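Local coordinates for surface layer protein (Geobacillus stearothermophilus, PDB 2RA1), which builds the regular surface layer of the bacterial cell, its N-terminal part, the piece described here, probably binding a cell-wall carbohydrate, at residues S8-Q13 with A68-I73; A331-N336 with V401-V406. All coordinates share one frame; numbering follows the deposited sequence.

Interaction 1 (S8-Q13 with A68-I73)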
loop_
_atom_site.group_PDB
_atom_site.type_symbol
_atom_site.label_atom_id
_atom_site.label_comp_id
_atom_site.label_asym_id
_atom_site.label_seq_id
_atom_site.Cartn_x
_atom_site.Cartn_y
_atom_site.Cartn_z
ATOM N N SER A 8 35.086 -33.389 -44.524
ATOM C CA SER A 8 33.730 -33.330 -45.031
ATOM C C SER A 8 32.729 -33.844 -43.964
ATOM O O SER A 8 31.698 -33.210 -43.693
ATOM C CB SER A 8 33.633 -34.148 -46.311
ATOM O OG SER A 8 32.320 -34.134 -46.822
ATOM N N GLN A 9 33.061 -34.974 -43.345
ATOM C CA GLN A 9 32.152 -35.613 -42.407
ATOM C C GLN A 9 32.045 -34.903 -41.054
ATOM O O GLN A 9 30.974 -34.815 -40.481
ATOM C CB GLN A 9 32.521 -37.090 -42.217
ATOM C CG GLN A 9 32.221 -37.915 -43.457
ATOM C CD GLN A 9 32.652 -39.361 -43.335
ATOM O OE1 GLN A 9 33.539 -39.695 -42.543
ATOM N NE2 GLN A 9 32.030 -40.231 -44.129
ATOM N N ALA A 10 33.166 -34.411 -40.553
ATOM C CA ALA A 10 33.200 -33.728 -39.276
ATOM C C ALA A 10 32.366 -32.447 -39.351
ATOM O O ALA A 10 31.676 -32.093 -38.406
ATOM C CB ALA A 10 34.639 -33.424 -38.889
ATOM N N LYS A 11 32.400 -31.779 -40.498
ATOM C CA LYS A 11 31.568 -30.591 -40.712
ATOM C C LYS A 11 30.097 -30.944 -40.741
ATOM O O LYS A 11 29.266 -30.249 -40.158
ATOM C CB LYS A 11 31.957 -29.874 -41.997
ATOM C CG LYS A 11 33.357 -29.283 -41.936
ATOM C CD LYS A 11 33.912 -29.000 -43.313
ATOM C CE LYS A 11 32.897 -28.315 -44.203
ATOM N NZ LYS A 11 33.537 -27.913 -45.491
ATOM N N ALA A 12 29.777 -32.038 -41.418
ATOM C CA ALA A 12 28.414 -32.529 -41.439
ATOM C C ALA A 12 27.961 -32.836 -40.010
ATOM O O ALA A 12 26.823 -32.564 -39.637
ATOM C CB ALA A 12 28.320 -33.779 -42.327
ATOM N N GLN A 13 28.859 -33.380 -39.199
ATOM C CA GLN A 13 28.500 -33.789 -37.840
ATOM C C GLN A 13 28.240 -32.568 -36.940
ATOM O O GLN A 13 27.399 -32.601 -36.046
ATOM C CB GLN A 13 29.640 -34.609 -37.264
ATOM C CG GLN A 13 29.411 -35.126 -35.884
ATOM C CD GLN A 13 28.909 -36.534 -35.899
ATOM O OE1 GLN A 13 27.705 -36.774 -35.989
ATOM N NE2 GLN A 13 29.833 -37.491 -35.824
ATOM N N ALA A 68 41.100 -23.933 -40.755
ATOM C CA ALA A 68 40.270 -22.740 -40.802
ATOM C C ALA A 68 38.842 -23.091 -41.186
ATOM O O ALA A 68 37.893 -22.577 -40.585
ATOM C CB ALA A 68 40.852 -21.729 -41.787
ATOM N N ASP A 69 38.673 -23.968 -42.176
ATOM C CA ASP A 69 37.321 -24.354 -42.574
ATOM C C ASP A 69 36.597 -25.024 -41.400
ATOM O O ASP A 69 35.488 -24.639 -41.036
ATOM C CB ASP A 69 37.382 -25.293 -43.769
ATOM C CG ASP A 69 36.011 -25.638 -44.331
ATOM O OD1 ASP A 69 35.069 -24.838 -44.176
ATOM O OD2 ASP A 69 35.894 -26.717 -44.954
ATOM N N LEU A 70 37.246 -26.034 -40.825
ATOM C CA LEU A 70 36.748 -26.757 -39.661
ATOM C C LEU A 70 36.399 -25.820 -38.506
ATOM O O LEU A 70 35.356 -25.958 -37.865
ATOM C CB LEU A 70 37.795 -27.761 -39.192
ATOM C CG LEU A 70 37.957 -29.047 -40.026
ATOM C CD1 LEU A 70 39.208 -29.815 -39.630
ATOM C CD2 LEU A 70 36.746 -29.920 -39.875
ATOM N N GLN A 71 37.292 -24.873 -38.249
ATOM C CA GLN A 71 37.128 -23.945 -37.150
ATOM C C GLN A 71 35.919 -23.049 -37.390
ATOM O O GLN A 71 35.154 -22.764 -36.476
ATOM C CB GLN A 71 38.385 -23.075 -37.013
ATOM C CG GLN A 71 38.178 -21.867 -36.110
ATOM C CD GLN A 71 39.441 -21.061 -35.885
ATOM O OE1 GLN A 71 40.529 -21.443 -36.321
ATOM N NE2 GLN A 71 39.298 -19.929 -35.199
ATOM N N ALA A 72 35.781 -22.589 -38.629
ATOM C CA ALA A 72 34.680 -21.732 -39.015
ATOM C C ALA A 72 33.338 -22.420 -38.800
ATOM O O ALA A 72 32.386 -21.800 -38.344
ATOM C CB ALA A 72 34.829 -21.306 -40.468
ATOM N N ILE A 73 33.269 -23.698 -39.140
ATOM C CA ILE A 73 32.023 -24.441 -39.034
ATOM C C ILE A 73 31.717 -24.672 -37.557
ATOM O O ILE A 73 30.584 -24.516 -37.111
ATOM C CB ILE A 73 32.122 -25.799 -39.748
ATOM C CG1 ILE A 73 32.474 -25.613 -41.223
ATOM C CG2 ILE A 73 30.806 -26.578 -39.600
ATOM C CD1 ILE A 73 31.443 -24.804 -42.022
HETATM O O HOH W 1 32.736 -25.269 -45.461
#

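Interaction 2 (A331-N336 with V401-V406)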
loop_
_atom_site.group_PDB
_atom_site.type_symbol
_atom_site.label_atom_id
_atom_site.label_comp_id
_atom_site.label_asym_id
_atom_site.label_seq_id
_atom_site.Cartn_x
_atom_site.Cartn_y
_atom_site.Cartn_z
ATOM N N ALA A 331 -26.746 37.101 12.808
ATOM C CA ALA A 331 -27.227 38.310 12.171
ATOM C C ALA A 331 -28.466 38.006 11.346
ATOM O O ALA A 331 -29.367 38.838 11.238
ATOM C CB ALA A 331 -26.155 38.905 11.302
ATOM N N SER A 332 -28.509 36.818 10.754
ATOM C CA SER A 332 -29.684 36.433 9.990
ATOM C C SER A 332 -30.099 34.966 10.205
ATOM O O SER A 332 -29.299 34.130 10.634
ATOM C CB SER A 332 -29.492 36.759 8.503
ATOM O OG SER A 332 -28.899 35.694 7.795
ATOM N N ILE A 333 -31.366 34.679 9.929
ATOM C CA ILE A 333 -31.855 33.324 10.013
ATOM C C ILE A 333 -32.943 33.091 8.984
ATOM O O ILE A 333 -33.827 33.923 8.813
ATOM C CB ILE A 333 -32.348 32.964 11.428
ATOM C CG1 ILE A 333 -32.617 31.464 11.504
ATOM C CG2 ILE A 333 -33.572 33.759 11.799
ATOM C CD1 ILE A 333 -33.231 31.015 12.781
ATOM N N THR A 334 -32.849 31.962 8.281
ATOM C CA THR A 334 -33.844 31.601 7.276
ATOM C C THR A 334 -34.105 30.096 7.244
ATOM O O THR A 334 -33.264 29.302 7.656
ATOM C CB THR A 334 -33.409 32.037 5.885
ATOM O OG1 THR A 334 -32.173 31.392 5.565
ATOM C CG2 THR A 334 -33.198 33.556 5.847
ATOM N N PHE A 335 -35.288 29.732 6.748
ATOM C CA PHE A 335 -35.666 28.354 6.507
ATOM C C PHE A 335 -35.015 27.905 5.205
ATOM O O PHE A 335 -34.928 28.677 4.239
ATOM C CB PHE A 335 -37.188 28.233 6.445
ATOM C CG PHE A 335 -37.834 28.159 7.796
ATOM C CD1 PHE A 335 -38.500 29.254 8.329
ATOM C CD2 PHE A 335 -37.752 26.999 8.548
ATOM C CE1 PHE A 335 -39.082 29.187 9.587
ATOM C CE2 PHE A 335 -38.327 26.921 9.805
ATOM C CZ PHE A 335 -38.983 28.033 10.329
ATOM N N ASN A 336 -34.532 26.669 5.176
ATOM C CA ASN A 336 -33.728 26.233 4.045
ATOM C C ASN A 336 -34.543 26.078 2.769
ATOM O O ASN A 336 -34.040 26.311 1.664
ATOM C CB ASN A 336 -32.977 24.957 4.398
ATOM C CG ASN A 336 -32.052 25.158 5.549
ATOM O OD1 ASN A 336 -31.655 26.284 5.839
ATOM N ND2 ASN A 336 -31.703 24.079 6.231
ATOM N N VAL A 401 -32.920 38.175 16.004
ATOM C CA VAL A 401 -32.738 37.553 14.699
ATOM C C VAL A 401 -33.816 36.500 14.581
ATOM O O VAL A 401 -33.884 35.585 15.404
ATOM C CB VAL A 401 -31.346 36.900 14.556
ATOM C CG1 VAL A 401 -31.109 36.483 13.134
ATOM C CG2 VAL A 401 -30.260 37.866 14.984
ATOM N N THR A 402 -34.665 36.638 13.567
ATOM C CA THR A 402 -35.849 35.812 13.461
ATOM C C THR A 402 -36.360 35.668 12.024
ATOM O O THR A 402 -36.159 36.555 11.191
ATOM C CB THR A 402 -36.955 36.404 14.308
ATOM O OG1 THR A 402 -38.098 35.537 14.273
ATOM C CG2 THR A 402 -37.343 37.802 13.764
ATOM N N THR A 403 -37.018 34.548 11.726
ATOM C CA THR A 403 -37.646 34.377 10.409
ATOM C C THR A 403 -38.971 35.177 10.261
ATOM O O THR A 403 -39.414 35.464 9.146
ATOM C CB THR A 403 -37.941 32.881 10.086
ATOM O OG1 THR A 403 -38.803 32.344 11.079
ATOM C CG2 THR A 403 -36.695 32.038 10.055
ATOM N N GLY A 404 -39.589 35.548 11.381
ATOM C CA GLY A 404 -40.978 35.973 11.359
ATOM C C GLY A 404 -41.833 34.747 11.065
ATOM O O GLY A 404 -41.302 33.638 10.933
ATOM N N ASN A 405 -43.147 34.929 10.944
ATOM C CA ASN A 405 -44.041 33.816 10.608
ATOM C C ASN A 405 -43.971 33.463 9.137
ATOM O O ASN A 405 -44.079 34.325 8.257
ATOM C CB ASN A 405 -45.488 34.104 11.020
ATOM C CG ASN A 405 -45.683 34.026 12.507
ATOM O OD1 ASN A 405 -44.904 33.380 13.207
ATOM N ND2 ASN A 405 -46.704 34.706 13.007
ATOM N N VAL A 406 -43.725 32.189 8.873
ATOM C CA VAL A 406 -43.542 31.730 7.502
ATOM C C VAL A 406 -44.456 30.541 7.299
ATOM O O VAL A 406 -44.513 29.638 8.133
ATOM C CB VAL A 406 -42.080 31.323 7.215
ATOM C CG1 VAL A 406 -41.944 30.847 5.784
ATOM C CG2 VAL A 406 -41.090 32.489 7.501
#

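Interaction 1 (S8-Q13 with A68-I73)
Lys11 lies across the groove between two nearly parallel helices of a triple coiled-coil and ends on Asp69. The axes of 8-13 and 68-73 run 9.9 Å apart at an angle of 9°, and Lys11 supplies most of what helix 8-13 brings to the contact. From CB, which points neither at nor from the neighbour, the chain leaves with CG beside the backbone N (chi1 -66°), and that brings CG over two apolar side chains: Ile73 CG1 at 3.8 Å and the CD2 methyl of Leu70 at 4.0 Å. CD passes 3.4 Å from Asp69 OD2, and the bend at chi3 (45°) then places CE, which still rests on Ile73 CG1. At the tip, NZ forms a salt bridge 2.7 Å long to Asp69 OD2, which accepts through its syn lone pair. The second oxygen, OD1, is joined to the ammonium group through a water, which accepts from Lys11 NZ and donates to Asp69 OD1. Deeper in the groove, Ala10 CB faces Leu70 CD2 at 4.2 Å; Ala51 and Tyr48 of helix 34-58 pack on these two residues and complete the three-helix core. The chemistry is thus layered, with the aliphatic part of the lysine extending the apolar core outward and its charge held at the edge by both carboxylate oxygens, one directly and one through water.

Interaction 2 (A331-N336 with V401-V406)
Ile333 and Val401 interlock where strand 332-335 runs beside loop 401-406, in a small β-domain, probably a β-sandwich: strand 332-335, paired with 352-355, packs against the sheet of 367-372, 389-397 and 406-410. The segments point 20° apart and meet through side chains. Val401 CG1, turned anti to the backbone N (chi1 -170°), presses on the Ser332 backbone, 3.4 Å from its C; in return Ile333 CG2 sits 3.4 Å from Thr402 C. Farther along, the Thr403 methyl CG2 fits between Ile333 O at 3.6 Å and Phe335 CD1 at 3.7 Å. The Phe335 ring and the threonine cross at about a right angle, and Val406 CG2 reaches the ring obliquely.

Behind this first layer, Phe335 packs on Val392 and Val352, and Ile333 on Ala394 and Leu368. Hydrogen bonds to strand 352-355 hold the strand, with a classic β bulge where Ala331 and Ser332 both face Lys355. Thr403 OG1 donates to Gly404 O over 2.8 Å, in the carbonyl plane, and also bonds Ala394 N. An alanine here, lacking hydroxyl and methyl, would probably leave Gly404 O and Ala394 N without this partner and open a gap beside Phe335. An ST turn shapes the same bend from one residue earlier: Thr402 OG1, which also bonds Ala394 O and Thr395 OG1, accepts from Gly404 N at 3.3 Å, the N-H pointing almost straight at it (176°).

In the fold
The two contacts share no helix or strand and sit on opposite sides of the chain's centre, with centres 106 Å apart and nearest atoms about 90 Å apart. Interaction 1 belongs to the helical N-terminal end and is partly buried: it links the first and third helices of the bundle through an apolar seam closed by an ion pair. Interaction 2, in the last β-domain of the fragment, is a surface contact between a strand and a loop; methyls, a ring and backbone atoms meet, and polar groups serve mainly to shape the loop. Both rest on apolar packing, but a charged pair also bridges 8-13 and 68-73, while none joins 331-336 and 401-406.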